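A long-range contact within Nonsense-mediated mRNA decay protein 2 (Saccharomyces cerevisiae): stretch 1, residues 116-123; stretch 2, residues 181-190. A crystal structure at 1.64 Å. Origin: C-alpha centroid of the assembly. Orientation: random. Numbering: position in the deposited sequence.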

# COMPACT_ATOMS: atom_id res chain seq x y z
N PHE A 116 3.79 -11.86 1.55
CA PHE A 116 3.78 -10.40 1.47
C PHE A 116 2.44 -9.81 1.94
O PHE A 116 2.43 -8.76 2.58
CB PHE A 116 4.12 -9.92 0.05
CG PHE A 116 4.35 -8.44 -0.04
CD1 PHE A 116 5.62 -7.90 0.17
CD2 PHE A 116 3.31 -7.57 -0.30
CE1 PHE A 116 5.83 -6.52 0.11
CE2 PHE A 116 3.51 -6.20 -0.37
CZ PHE A 116 4.77 -5.68 -0.17
N LEU A 117 1.34 -10.48 1.66
CA LEU A 117 0.01 -9.98 2.02
C LEU A 117 -0.21 -9.90 3.53
O LEU A 117 -1.11 -9.20 4.00
CB LEU A 117 -1.08 -10.85 1.37
CG LEU A 117 -1.26 -10.68 -0.14
CD1 LEU A 117 -2.13 -11.81 -0.72
CD2 LEU A 117 -1.89 -9.31 -0.43
N GLN A 118 0.62 -10.63 4.28
CA GLN A 118 0.53 -10.58 5.74
C GLN A 118 0.80 -9.16 6.24
O GLN A 118 0.36 -8.78 7.32
CB GLN A 118 1.50 -11.58 6.37
CG GLN A 118 1.44 -11.66 7.89
CD GLN A 118 0.07 -12.05 8.42
OE1 GLN A 118 -0.60 -12.91 7.86
NE2 GLN A 118 -0.34 -11.42 9.52
N ALA A 119 1.50 -8.37 5.42
CA ALA A 119 1.83 -6.98 5.79
C ALA A 119 0.59 -6.09 5.94
O ALA A 119 0.64 -5.00 6.53
CB ALA A 119 2.78 -6.39 4.77
N PHE A 120 -0.53 -6.56 5.39
CA PHE A 120 -1.75 -5.79 5.37
C PHE A 120 -2.78 -6.23 6.41
O PHE A 120 -3.82 -5.61 6.54
CB PHE A 120 -2.36 -5.85 3.95
CG PHE A 120 -1.45 -5.30 2.90
CD1 PHE A 120 -0.93 -4.02 3.05
CD2 PHE A 120 -1.10 -6.05 1.80
CE1 PHE A 120 -0.07 -3.49 2.10
CE2 PHE A 120 -0.23 -5.54 0.84
CZ PHE A 120 0.28 -4.25 0.99
N GLU A 121 -2.47 -7.29 7.16
CA GLU A 121 -3.38 -7.68 8.24
C GLU A 121 -3.32 -6.60 9.32
O GLU A 121 -2.23 -6.22 9.76
CB GLU A 121 -2.95 -9.05 8.80
CG GLU A 121 -3.84 -9.58 9.94
CD GLU A 121 -5.13 -10.24 9.45
OE1 GLU A 121 -5.08 -11.01 8.47
OE2 GLU A 121 -6.20 -9.99 10.06
N ASN A 122 -4.48 -6.10 9.73
CA ASN A 122 -4.52 -5.07 10.76
C ASN A 122 -4.04 -5.64 12.09
O ASN A 122 -4.22 -6.83 12.36
CB ASN A 122 -5.94 -4.53 10.95
CG ASN A 122 -6.40 -3.64 9.81
OD1 ASN A 122 -5.59 -3.13 9.02
ND2 ASN A 122 -7.71 -3.47 9.70
N PRO A 123 -3.46 -4.78 12.93
CA PRO A 123 -3.16 -5.22 14.29
C PRO A 123 -4.45 -5.66 14.96
O PRO A 123 -5.51 -5.15 14.61
CB PRO A 123 -2.61 -3.96 14.96
CG PRO A 123 -2.10 -3.11 13.84
CD PRO A 123 -3.04 -3.39 12.68
N PRO A 181 -11.64 -7.48 -6.40
CA PRO A 181 -10.25 -7.28 -6.82
C PRO A 181 -9.35 -7.23 -5.59
O PRO A 181 -9.80 -6.73 -4.55
CB PRO A 181 -10.28 -5.90 -7.48
CG PRO A 181 -11.69 -5.75 -7.96
CD PRO A 181 -12.53 -6.41 -6.87
N LEU A 182 -8.12 -7.72 -5.71
CA LEU A 182 -7.23 -7.86 -4.56
C LEU A 182 -6.89 -6.53 -3.91
O LEU A 182 -6.86 -6.43 -2.67
CB LEU A 182 -5.96 -8.61 -4.96
CG LEU A 182 -4.96 -8.96 -3.85
CD1 LEU A 182 -5.66 -9.55 -2.63
CD2 LEU A 182 -3.90 -9.94 -4.37
N LEU A 183 -6.66 -5.49 -4.72
CA LEU A 183 -6.43 -4.16 -4.16
C LEU A 183 -7.61 -3.66 -3.35
O LEU A 183 -7.42 -2.98 -2.35
CB LEU A 183 -6.09 -3.14 -5.25
CG LEU A 183 -4.66 -3.15 -5.75
CD1 LEU A 183 -4.56 -2.34 -7.05
CD2 LEU A 183 -3.73 -2.57 -4.67
N PHE A 184 -8.83 -3.95 -3.79
CA PHE A 184 -10.02 -3.55 -3.05
C PHE A 184 -10.01 -4.23 -1.67
O PHE A 184 -10.26 -3.58 -0.64
CB PHE A 184 -11.30 -3.93 -3.85
CG PHE A 184 -12.59 -3.71 -3.10
CD1 PHE A 184 -13.32 -2.54 -3.27
CD2 PHE A 184 -13.09 -4.69 -2.25
CE1 PHE A 184 -14.52 -2.35 -2.59
CE2 PHE A 184 -14.27 -4.49 -1.56
CZ PHE A 184 -14.99 -3.33 -1.74
N SER A 185 -9.67 -5.52 -1.65
CA SER A 185 -9.64 -6.29 -0.41
C SER A 185 -8.62 -5.74 0.55
O SER A 185 -8.90 -5.55 1.75
CB SER A 185 -9.38 -7.78 -0.68
OG SER A 185 -10.46 -8.35 -1.41
N ILE A 186 -7.43 -5.45 0.03
CA ILE A 186 -6.36 -4.86 0.85
C ILE A 186 -6.77 -3.49 1.41
O ILE A 186 -6.59 -3.20 2.61
CB ILE A 186 -5.09 -4.73 0.00
CG1 ILE A 186 -4.53 -6.12 -0.30
CG2 ILE A 186 -4.01 -3.89 0.71
CD1 ILE A 186 -3.49 -6.12 -1.41
N LEU A 187 -7.28 -2.62 0.56
CA LEU A 187 -7.63 -1.27 1.03
C LEU A 187 -8.80 -1.28 2.01
O LEU A 187 -8.80 -0.51 2.97
CB LEU A 187 -7.89 -0.35 -0.15
CG LEU A 187 -6.59 0.13 -0.79
CD1 LEU A 187 -6.80 0.56 -2.25
CD2 LEU A 187 -6.07 1.29 0.05
N ARG A 188 -9.78 -2.14 1.78
CA ARG A 188 -10.90 -2.21 2.73
C ARG A 188 -10.44 -2.60 4.13
O ARG A 188 -11.02 -2.16 5.14
CB ARG A 188 -11.99 -3.17 2.25
CG ARG A 188 -13.30 -2.95 3.00
CD ARG A 188 -14.50 -3.23 2.13
NE ARG A 188 -14.80 -4.65 2.09
CZ ARG A 188 -15.98 -5.15 1.71
NH1 ARG A 188 -16.96 -4.33 1.36
NH2 ARG A 188 -16.17 -6.46 1.70
N GLU A 189 -9.41 -3.44 4.20
CA GLU A 189 -8.83 -3.81 5.49
C GLU A 189 -8.05 -2.65 6.11
O GLU A 189 -8.38 -2.20 7.20
CB GLU A 189 -7.93 -5.06 5.34
CG GLU A 189 -7.07 -5.40 6.58
CD GLU A 189 -7.81 -6.18 7.66
OE1 GLU A 189 -9.05 -6.30 7.56
OE2 GLU A 189 -7.15 -6.68 8.61
N ILE A 190 -7.02 -2.16 5.42
CA ILE A 190 -6.10 -1.21 6.05
C ILE A 190 -6.70 0.18 6.31
O ILE A 190 -6.28 0.88 7.22
CB ILE A 190 -4.75 -1.12 5.28
CG1 ILE A 190 -4.94 -0.50 3.88
CG2 ILE A 190 -4.09 -2.51 5.21
CD1 ILE A 190 -3.64 -0.50 3.06

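The contact is small, about 400 Å² counting both sides, and it divides into a greasy part and a polar clasp. Stretch 2 is a helix from Leu182 to Ile190, with Pro181 at its N-cap position. Leu182, Ile186, Glu189 and Ile190 supply every contact, the i, i+4, i+7, i+8 spacing that lines side chains up along one side of a helix. Stretch 1 passes along that side with Leu117, Phe120, Glu121 and Asn122.

The central bump is Ile186, whose CB points toward stretch 1 and whose side chain projects into the hollow where the Phe120 ring meets Leu117. With chi1 m and chi2 t, Ile186 CG2 sits over one face of the Phe120 ring, 3.8 Å from the ring centroid and only 15° off the normal, a CH-pi contact in which a compact methyl meets a flat, electron-rich surface. Ile186 CD1 lies 3.7 Å from Leu117 CD2 and also 4.0 Å from Phe120 CD2. A beta-branched residue suits this spot because the branch lets a methyl sit over the ring while the longer arm settles into the notch formed by Phe120 and Leu117. Leu182, a turn earlier, leaves its backbone sideways but swings its end closer, so that its CD1 lies 4.4 Å from Leu117 CD2, a looser fit at that end of the patch. Leu117 CD2 thus makes the closest approach to both Ile186 and Leu182.

On the other side of Ile186 along the helix, Ile190 places CG2 4.0 Å from Phe120 CB, packing beside the base of the aromatic side chain and approaching the ring obliquely. Ile190 CG2 also comes within 3.4 Å of Phe120 O. All these apolar residues are buried, as suits side chains with no polar group to satisfy.

Beyond the aromatic ring the chain extends, and polar groups take over. Glu189 has the largest covered area on the helix, 78 Å². With CB pointing toward stretch 1, its chi1 t, chi2 p conformation places the carboxylate beside Asn122, with Glu189 CG 3.3 Å from Phe120 O. There Asn122 N donates a hydrogen bond to Glu189 OE2 (3.0 Å, 167°), while Asn122 ND2 donates another to Glu189 O (2.9 Å, 161°). One asparagine therefore grips both the side chain and the backbone of one glutamate, its short amide reaching the backbone carbonyl of Glu189. Asn122 OD1 lies 3.6 Å from Ile190 CA, so the amide also packs against the helix backbone.

Glu121 OE2 comes within 3.7 Å of Glu189 OE2, two like charges close together; Glu121 OE1 is hydrogen-bonded elsewhere in the structure. The rule to read here is methyl over ring for shape, paired amide donors to fasten Asn122 to Glu189.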